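Long-range contacts in Iron(III) ABC transporter, periplasmic iron-compound-binding protein (Vibrio cholerae, PDB 3TEF), which probably binds ferric catecholate siderophores in the periplasm and hands them to an ABC transporter for iron uptake: residues L30-S35 against S265-T270; Q120-G125 against A136-V141; G86-K91 against A259-I264. One frame throughout, in Å; residues are numbered along the deposited sequence.

From the N terminus, the first segment in contact is 30-35, on helix 27-35, and interaction 1 joins it to 265-270 near the C-terminal end of the model, closing the widest loop. Inside that loop, interaction 3 ties residues 86-91, just after strand 82-85, to 259-264. Interaction 2 nests within both, pairing neighbouring helices 113-128 and 131-154 across a short turn. No two loops cross. Interactions 1 and 2 touch, S265 O lying 2.8 Å from W121 NE1; interactions 1 and 3 meet through A269 and A263. Interactions 1 and 3 fasten the C-terminal segments, which follow the mixed sheet, to the part with the four-stranded parallel sheet; interaction 2 joins its two helices.

Interaction 1: residues L30-S35 against S265-T270; sequences LDAIDS and SGVKAT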
loop_
_atom_site.group_PDB
_atom_site.type_symbol
_atom_site.label_atom_id
_atom_site.label_comp_id
_atom_site.label_asym_id
_atom_site.label_seq_id
_atom_site.Cartn_x
_atom_site.Cartn_y
_atom_site.Cartn_z
ATOM N N LEU A 30 1.031 -8.373 6.208
ATOM C CA LEU A 30 0.259 -9.617 6.316
ATOM C C LEU A 30 -0.074 -10.215 4.930
ATOM O O LEU A 30 0.085 -11.423 4.701
ATOM C CB LEU A 30 -1.003 -9.377 7.154
ATOM C CG LEU A 30 -1.868 -10.608 7.451
ATOM C CD1 LEU A 30 -1.056 -11.735 8.063
ATOM C CD2 LEU A 30 -3.004 -10.213 8.384
ATOM N N ASP A 31 -0.512 -9.366 4.000
ATOM C CA ASP A 31 -0.742 -9.754 2.605
ATOM C C ASP A 31 0.484 -10.456 2.012
ATOM O O ASP A 31 0.388 -11.586 1.537
ATOM C CB ASP A 31 -1.125 -8.495 1.814
ATOM C CG ASP A 31 -1.219 -8.700 0.315
ATOM O OD1 ASP A 31 -0.654 -9.659 -0.274
ATOM O OD2 ASP A 31 -1.851 -7.827 -0.296
ATOM N N ALA A 32 1.647 -9.808 2.041
ATOM C CA ALA A 32 2.803 -10.414 1.387
ATOM C C ALA A 32 3.240 -11.686 2.111
ATOM O O ALA A 32 3.562 -12.701 1.485
ATOM C CB ALA A 32 3.960 -9.406 1.280
ATOM N N ILE A 33 3.207 -11.649 3.435
ATOM C CA ILE A 33 3.623 -12.800 4.234
ATOM C C ILE A 33 2.707 -14.008 3.983
ATOM O O ILE A 33 3.174 -15.102 3.671
ATOM C CB ILE A 33 3.744 -12.436 5.731
ATOM C CG1 ILE A 33 5.039 -11.637 5.953
ATOM C CG2 ILE A 33 3.727 -13.683 6.592
ATOM C CD1 ILE A 33 5.172 -10.999 7.324
ATOM N N ASP A 34 1.406 -13.798 4.076
ATOM C CA ASP A 34 0.474 -14.872 3.771
ATOM C C ASP A 34 0.603 -15.354 2.319
ATOM O O ASP A 34 0.584 -16.554 2.062
ATOM C CB ASP A 34 -0.957 -14.448 4.083
ATOM C CG ASP A 34 -1.958 -15.524 3.738
ATOM O OD1 ASP A 34 -2.113 -16.462 4.540
ATOM O OD2 ASP A 34 -2.567 -15.424 2.660
ATOM N N SER A 35 0.739 -14.419 1.381
ATOM C CA SER A 35 0.825 -14.750 -0.042
ATOM C C SER A 35 1.994 -15.683 -0.361
ATOM O O SER A 35 1.894 -16.542 -1.255
ATOM C CB SER A 35 0.930 -13.482 -0.895
ATOM O OG SER A 35 -0.251 -12.708 -0.800
ATOM N N SER A 265 2.389 -2.307 -0.297
ATOM C CA SER A 265 3.388 -3.253 -0.778
ATOM C C SER A 265 2.968 -4.726 -0.673
ATOM O O SER A 265 3.792 -5.624 -0.819
ATOM C CB SER A 265 4.754 -3.009 -0.121
ATOM O OG SER A 265 5.297 -1.754 -0.530
ATOM N N GLY A 266 1.678 -4.980 -0.457
ATOM C CA GLY A 266 1.212 -6.349 -0.443
ATOM C C GLY A 266 1.392 -6.991 -1.806
ATOM O O GLY A 266 1.477 -6.296 -2.822
ATOM N N VAL A 267 1.450 -8.317 -1.830
ATOM C CA VAL A 267 1.445 -9.043 -3.105
ATOM C C VAL A 267 0.089 -8.928 -3.819
ATOM O O VAL A 267 0.015 -8.453 -4.963
ATOM C CB VAL A 267 1.891 -10.505 -2.917
ATOM C CG1 VAL A 267 1.664 -11.332 -4.193
ATOM C CG2 VAL A 267 3.360 -10.551 -2.458
ATOM N N LYS A 268 -0.983 -9.320 -3.138
ATOM C CA LYS A 268 -2.320 -9.213 -3.719
ATOM C C LYS A 268 -2.646 -7.751 -3.984
ATOM O O LYS A 268 -3.277 -7.417 -4.984
ATOM C CB LYS A 268 -3.382 -9.810 -2.792
ATOM C CG LYS A 268 -3.132 -11.256 -2.398
ATOM C CD LYS A 268 -3.003 -12.142 -3.602
ATOM C CE LYS A 268 -2.969 -13.609 -3.202
ATOM N NZ LYS A 268 -3.285 -14.492 -4.363
ATOM N N ALA A 269 -2.185 -6.874 -3.090
ATOM C CA ALA A 269 -2.432 -5.453 -3.247
ATOM C C ALA A 269 -1.828 -4.935 -4.539
ATOM O O ALA A 269 -2.479 -4.212 -5.298
ATOM C CB ALA A 269 -1.866 -4.681 -2.035
ATOM N N THR A 270 -0.588 -5.333 -4.801
ATOM C CA THR A 270 0.124 -4.855 -5.973
ATOM C C THR A 270 -0.513 -5.421 -7.231
ATOM O O THR A 270 -0.641 -4.726 -8.228
ATOM C CB THR A 270 1.617 -5.195 -5.901
ATOM O OG1 THR A 270 2.181 -4.562 -4.747
ATOM C CG2 THR A 270 2.325 -4.695 -7.149
#
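D31 meets the first turn of helix 267-279 through its carboxylate, and this polar contact dominates. K268 N donates to OD1 of D31 at 2.9 Å, with an N-H...O angle of 157°, and A269 N donates to D31 OD2 at 3.0 Å. Each oxygen uses its syn lone pair, so the carboxylate takes the two amides side by side. CG of D31 stands anti to its backbone N (chi1 172°), directed toward the helix start. G266 occupies the N-cap position; its CA lies 3.4 Å from D31 OD2. OD2 also receives a weak hydrogen bond from Y52.

Packing contacts lie beside this pairing. The CG2 branch of V267 approaches A32 CB to 4.0 Å, while V267 CB packs on S35 CB at 3.7 Å. The aliphatic part of K268 passes S35 OG, with CG 3.6 Å from that oxygen.

Within each segment a hydroxyl doubles a helical backbone bond. S35 OG and S35 N reach D31 O from opposite faces of its plane. T270 OG1 donates to G266 O, the acceptor for T270 N as well.

D31 of helix 27-35 thus serves first-turn amides of helix 267-279, whose N-cap glycine has no side chain to do so. A buried carboxylate taking amides from a helix's first turn should interact favourably with the positive end of the helix dipole, which would be expected to stabilise the ionised form of D31.

Interaction 2: residues Q120-G125 against A136-V141; sequences QWRNLG and AKIEQV
K137 is the first residue of 136-141 to meet the other helix. Its CG lies 4.0 Å from W121 CZ3, the two side chains crossing obliquely. Only the aliphatic base of the lysine takes part: the end of the chain leads away, and NZ pairs with E271 in a salt bridge and donates to Q140 OE1.

I138 follows and serves two partners. Its CG1 packs against W121 CE3 at 3.8 Å, where the isoleucine and the indole slide past each other in opposite directions. CD1, anti to CA (chi2 174°), extends over the guanidinium of R122, 3.5 Å above the plane and over its centre, with R122 CZ 3.6 Å away. The CG2 branch lies 3.7 Å from R122 NH2. The arginine side chain, extended from CG to NE, meets the isoleucine at about a right angle. E135 and Q118 bind its polar end, the former by a salt bridge to NE, while its face receives the methyl.

V141, one turn further on, completes the apolar row. Its CG2 comes to the edge of the indole, near the ring plane, 4.2 Å from W121 CH2. The indole nitrogen is engaged elsewhere, W121 NE1 donating to S265 O.

The segment axes approach to 11.0 Å and run at 163°, close to antiparallel. With only a short turn between helices 113-128 and 131-154, the geometry is that of an antiparallel helical hairpin, packed here through a tryptophan, aliphatic side chains and the face of an arginine.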
loop_
_atom_site.group_PDB
_atom_site.type_symbol
_atom_site.label_atom_id
_atom_site.label_comp_id
_atom_site.label_asym_id
_atom_site.label_seq_id
_atom_site.Cartn_x
_atom_site.Cartn_y
_atom_site.Cartn_z
ATOM N N GLN A 120 11.163 -5.074 -0.730
ATOM C CA GLN A 120 10.452 -5.580 0.439
ATOM C C GLN A 120 10.169 -7.071 0.255
ATOM O O GLN A 120 10.313 -7.858 1.205
ATOM C CB GLN A 120 9.126 -4.833 0.706
ATOM C CG GLN A 120 9.219 -3.306 0.740
ATOM C CD GLN A 120 10.371 -2.797 1.610
ATOM O OE1 GLN A 120 11.367 -2.272 1.101
ATOM N NE2 GLN A 120 10.233 -2.942 2.913
ATOM N N TRP A 121 9.745 -7.464 -0.948
ATOM C CA TRP A 121 9.507 -8.884 -1.194
ATOM C C TRP A 121 10.825 -9.662 -1.147
ATOM O O TRP A 121 10.888 -10.754 -0.587
ATOM C CB TRP A 121 8.785 -9.128 -2.527
ATOM C CG TRP A 121 7.442 -8.453 -2.673
ATOM C CD1 TRP A 121 6.765 -7.719 -1.727
ATOM C CD2 TRP A 121 6.625 -8.448 -3.847
ATOM N NE1 TRP A 121 5.576 -7.263 -2.253
ATOM C CE2 TRP A 121 5.470 -7.692 -3.558
ATOM C CE3 TRP A 121 6.762 -9.009 -5.126
ATOM C CZ2 TRP A 121 4.456 -7.484 -4.496
ATOM C CZ3 TRP A 121 5.755 -8.800 -6.064
ATOM C CH2 TRP A 121 4.622 -8.043 -5.746
ATOM N N ARG A 122 11.885 -9.091 -1.712
ATOM C CA ARG A 122 13.190 -9.745 -1.646
ATOM C C ARG A 122 13.658 -9.919 -0.206
ATOM O O ARG A 122 14.259 -10.940 0.135
ATOM C CB ARG A 122 14.232 -9.023 -2.509
ATOM C CG ARG A 122 14.061 -9.333 -4.001
ATOM C CD ARG A 122 15.102 -8.648 -4.897
ATOM N NE ARG A 122 14.877 -9.069 -6.278
ATOM C CZ ARG A 122 14.509 -8.261 -7.266
ATOM N NH1 ARG A 122 14.343 -6.967 -7.044
ATOM N NH2 ARG A 122 14.310 -8.757 -8.482
ATOM N N ASN A 123 13.352 -8.944 0.648
ATOM C CA ASN A 123 13.660 -9.069 2.070
ATOM C C ASN A 123 12.969 -10.276 2.704
ATOM O O ASN A 123 13.593 -11.035 3.449
ATOM C CB ASN A 123 13.292 -7.791 2.832
ATOM C CG ASN A 123 14.293 -6.674 2.616
ATOM O OD1 ASN A 123 15.375 -6.892 2.080
ATOM N ND2 ASN A 123 13.935 -5.468 3.043
ATOM N N LEU A 124 11.678 -10.438 2.422
ATOM C CA LEU A 124 10.955 -11.634 2.835
ATOM C C LEU A 124 11.607 -12.903 2.275
ATOM O O LEU A 124 11.779 -13.892 2.991
ATOM C CB LEU A 124 9.485 -11.567 2.396
ATOM C CG LEU A 124 8.661 -10.428 2.988
ATOM C CD1 LEU A 124 7.187 -10.630 2.610
ATOM C CD2 LEU A 124 8.823 -10.427 4.498
ATOM N N GLY A 125 11.968 -12.879 0.997
ATOM C CA GLY A 125 12.613 -14.035 0.393
ATOM C C GLY A 125 13.856 -14.467 1.154
ATOM O O GLY A 125 14.084 -15.666 1.364
ATOM N N ALA A 136 10.223 -15.307 -9.032
ATOM C CA ALA A 136 9.211 -15.667 -10.017
ATOM C C ALA A 136 8.076 -14.652 -9.991
ATOM O O ALA A 136 7.606 -14.201 -11.042
ATOM C CB ALA A 136 8.671 -17.092 -9.769
ATOM N N LYS A 137 7.645 -14.291 -8.781
ATOM C CA LYS A 137 6.563 -13.333 -8.604
ATOM C C LYS A 137 6.973 -11.966 -9.125
ATOM O O LYS A 137 6.207 -11.298 -9.822
ATOM C CB LYS A 137 6.180 -13.213 -7.130
ATOM C CG LYS A 137 4.848 -12.577 -6.936
ATOM C CD LYS A 137 3.798 -13.554 -7.423
ATOM C CE LYS A 137 2.487 -12.888 -7.639
ATOM N NZ LYS A 137 1.506 -13.861 -8.188
ATOM N N ILE A 138 8.189 -11.549 -8.778
ATOM C CA ILE A 138 8.700 -10.280 -9.267
ATOM C C ILE A 138 8.720 -10.213 -10.797
ATOM O O ILE A 138 8.265 -9.232 -11.384
ATOM C CB ILE A 138 10.080 -9.943 -8.678
ATOM C CG1 ILE A 138 9.935 -9.660 -7.178
ATOM C CG2 ILE A 138 10.688 -8.773 -9.422
ATOM C CD1 ILE A 138 11.254 -9.453 -6.451
ATOM N N GLU A 139 9.230 -11.262 -11.439
ATOM C CA GLU A 139 9.296 -11.277 -12.896
ATOM C C GLU A 139 7.908 -11.092 -13.497
ATOM O O GLU A 139 7.733 -10.346 -14.473
ATOM C CB GLU A 139 9.932 -12.575 -13.402
ATOM C CG GLU A 139 9.870 -12.733 -14.922
ATOM C CD GLU A 139 10.869 -13.749 -15.451
ATOM O OE1 GLU A 139 11.394 -14.549 -14.644
ATOM O OE2 GLU A 139 11.139 -13.747 -16.674
ATOM N N GLN A 140 6.926 -11.768 -12.906
ATOM C CA GLN A 140 5.546 -11.712 -13.373
ATOM C C GLN A 140 4.985 -10.294 -13.279
ATOM O O GLN A 140 4.461 -9.745 -14.250
ATOM C CB GLN A 140 4.669 -12.678 -12.563
ATOM C CG GLN A 140 3.192 -12.617 -12.916
ATOM C CD GLN A 140 2.329 -13.542 -12.068
ATOM O OE1 GLN A 140 2.787 -14.123 -11.078
ATOM N NE2 GLN A 140 1.066 -13.678 -12.457
ATOM N N VAL A 141 5.109 -9.700 -12.099
ATOM C CA VAL A 141 4.511 -8.398 -11.837
ATOM C C VAL A 141 5.250 -7.277 -12.575
ATOM O O VAL A 141 4.636 -6.335 -13.080
ATOM C CB VAL A 141 4.467 -8.117 -10.321
ATOM C CG1 VAL A 141 4.014 -6.688 -10.059
ATOM C CG2 VAL A 141 3.549 -9.125 -9.634
#

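Interaction 3: residues G86-K91 against A259-I264; sequences GPRASK and AWYIAI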
loop_
_atom_site.group_PDB
_atom_site.type_symbol
_atom_site.label_atom_id
_atom_site.label_comp_id
_atom_site.label_asym_id
_atom_site.label_seq_id
_atom_site.Cartn_x
_atom_site.Cartn_y
_atom_site.Cartn_z
ATOM N N GLY A 86 4.221 -2.667 9.284
ATOM C CA GLY A 86 4.056 -1.714 8.198
ATOM C C GLY A 86 4.446 -0.313 8.644
ATOM O O GLY A 86 4.835 -0.100 9.790
ATOM N N PRO A 87 4.333 0.662 7.740
ATOM C CA PRO A 87 4.809 2.002 8.094
ATOM C C PRO A 87 3.953 2.673 9.173
ATOM O O PRO A 87 4.451 3.534 9.889
ATOM C CB PRO A 87 4.721 2.772 6.768
ATOM C CG PRO A 87 3.781 1.973 5.918
ATOM C CD PRO A 87 3.987 0.548 6.313
ATOM N N ARG A 88 2.688 2.284 9.294
ATOM C CA ARG A 88 1.802 2.917 10.265
ATOM C C ARG A 88 2.268 2.732 11.712
ATOM O O ARG A 88 2.049 3.603 12.565
ATOM C CB ARG A 88 0.369 2.396 10.102
ATOM C CG ARG A 88 -0.333 3.016 8.915
ATOM C CD ARG A 88 -1.702 2.394 8.714
ATOM N NE ARG A 88 -2.428 3.040 7.629
ATOM C CZ ARG A 88 -2.345 2.694 6.346
ATOM N NH1 ARG A 88 -1.545 1.711 5.963
ATOM N NH2 ARG A 88 -3.063 3.349 5.444
ATOM N N ALA A 89 2.933 1.614 11.983
ATOM C CA ALA A 89 3.355 1.286 13.349
ATOM C C ALA A 89 4.815 1.659 13.603
ATOM O O ALA A 89 5.370 1.328 14.646
ATOM C CB ALA A 89 3.172 -0.199 13.612
ATOM N N SER A 90 5.427 2.334 12.643
ATOM C CA SER A 90 6.880 2.491 12.675
ATOM C C SER A 90 7.388 3.351 13.824
ATOM O O SER A 90 8.543 3.222 14.214
ATOM C CB SER A 90 7.417 2.967 11.314
ATOM O OG SER A 90 6.882 4.225 10.956
ATOM N N LYS A 91 6.546 4.215 14.390
ATOM C CA LYS A 91 7.001 5.008 15.532
ATOM C C LYS A 91 7.282 4.107 16.726
ATOM O O LYS A 91 7.952 4.516 17.681
ATOM C CB LYS A 91 5.999 6.102 15.913
ATOM C CG LYS A 91 5.749 7.137 14.821
ATOM C CD LYS A 91 4.907 8.312 15.337
ATOM C CE LYS A 91 3.657 7.852 16.096
ATOM N NZ LYS A 91 2.656 7.105 15.244
ATOM N N ALA A 259 -5.978 -1.951 -1.591
ATOM C CA ALA A 259 -4.757 -2.230 -2.326
ATOM C C ALA A 259 -3.814 -1.027 -2.350
ATOM O O ALA A 259 -2.606 -1.196 -2.218
ATOM C CB ALA A 259 -5.059 -2.674 -3.742
ATOM N N TRP A 260 -4.370 0.170 -2.548
ATOM C CA TRP A 260 -3.545 1.372 -2.757
ATOM C C TRP A 260 -3.173 2.117 -1.480
ATOM O O TRP A 260 -2.134 2.781 -1.424
ATOM C CB TRP A 260 -4.253 2.353 -3.701
ATOM C CG TRP A 260 -4.366 1.875 -5.126
ATOM C CD1 TRP A 260 -5.288 0.993 -5.622
ATOM C CD2 TRP A 260 -3.556 2.273 -6.244
ATOM N NE1 TRP A 260 -5.086 0.803 -6.965
ATOM C CE2 TRP A 260 -4.030 1.579 -7.372
ATOM C CE3 TRP A 260 -2.457 3.132 -6.391
ATOM C CZ2 TRP A 260 -3.458 1.724 -8.638
ATOM C CZ3 TRP A 260 -1.899 3.283 -7.644
ATOM C CH2 TRP A 260 -2.397 2.581 -8.751
ATOM N N TYR A 261 -4.017 2.006 -0.461
ATOM C CA TYR A 261 -3.893 2.861 0.709
ATOM C C TYR A 261 -3.573 2.075 1.989
ATOM O O TYR A 261 -2.754 2.493 2.800
ATOM C CB TYR A 261 -5.180 3.680 0.865
ATOM C CG TYR A 261 -5.161 4.634 2.038
ATOM C CD1 TYR A 261 -4.363 5.771 2.019
ATOM C CD2 TYR A 261 -5.945 4.396 3.157
ATOM C CE1 TYR A 261 -4.344 6.651 3.103
ATOM C CE2 TYR A 261 -5.939 5.271 4.244
ATOM C CZ TYR A 261 -5.138 6.389 4.204
ATOM O OH TYR A 261 -5.136 7.248 5.280
ATOM N N ILE A 262 -4.221 0.926 2.156
ATOM C CA ILE A 262 -4.081 0.132 3.375
ATOM C C ILE A 262 -2.957 -0.901 3.310
ATOM O O ILE A 262 -2.062 -0.916 4.159
ATOM C CB ILE A 262 -5.401 -0.603 3.735
ATOM C CG1 ILE A 262 -6.543 0.403 3.976
ATOM C CG2 ILE A 262 -5.195 -1.522 4.945
ATOM C CD1 ILE A 262 -6.355 1.285 5.184
ATOM N N ALA A 263 -3.001 -1.761 2.299
ATOM C CA ALA A 263 -2.159 -2.951 2.254
ATOM C C ALA A 263 -0.888 -2.644 1.490
ATOM O O ALA A 263 -0.562 -3.278 0.482
ATOM C CB ALA A 263 -2.918 -4.114 1.592
ATOM N N ILE A 264 -0.162 -1.658 1.995
ATOM C CA ILE A 264 1.002 -1.128 1.291
ATOM C C ILE A 264 2.040 -2.205 0.981
ATOM O O ILE A 264 2.511 -2.915 1.869
ATOM C CB ILE A 264 1.634 -0.010 2.118
ATOM C CG1 ILE A 264 0.657 1.168 2.237
ATOM C CG2 ILE A 264 2.967 0.412 1.512
ATOM C CD1 ILE A 264 1.025 2.161 3.341
#
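R88 reaches the C-terminal end of helix 257-262 with its guanidinium and gives its strongest bond to a backbone carbonyl. R88 NH2 donates to Y261 O at 2.8 Å, and the N-H...O angle of 173° makes the bond nearly straight. The acceptor lies in the guanidinium plane, whereas the donor stands 43° out of the carbonyl plane. A second bond, from R88 NH1 to I262 O, is weak: 3.2 Å long and strongly bent. Two successive carbonyls near the helix end are thereby approached by one arginine. I262 O also takes a weak bond from I264 N across the turn. Y261 O has a further weak donor in R177, whose NH2 also sits close to R88 NH2 despite the like charges; the two carbonyls may partly offset that repulsion.

The phenol of Y261 adds its ring face. R88 NH2 lies 3.6 Å above it, offset toward the rim, with the guanidinium and ring planes 80° apart; any cation-pi attraction is at most weak. The hydroxyl of Y261 is hydrogen-bonded to R221. Over a face of the guanidinium lies I262 CD1, 3.9 Å from R88 NH2. I264 CD1 touches R88 NH1 and also packs on P87 CG at 3.8 Å.

On the other segment, P87 O accepts from both S90 N and S90 OG, the latter at 2.7 Å.

The contact joins the loop between strand 82-85 and helix 93-99 to the end of helix 257-262, where A263 centres an inverse gamma turn leading toward helix 267-279; helix 27-35 adjoins through V27, which touches I262 and A263.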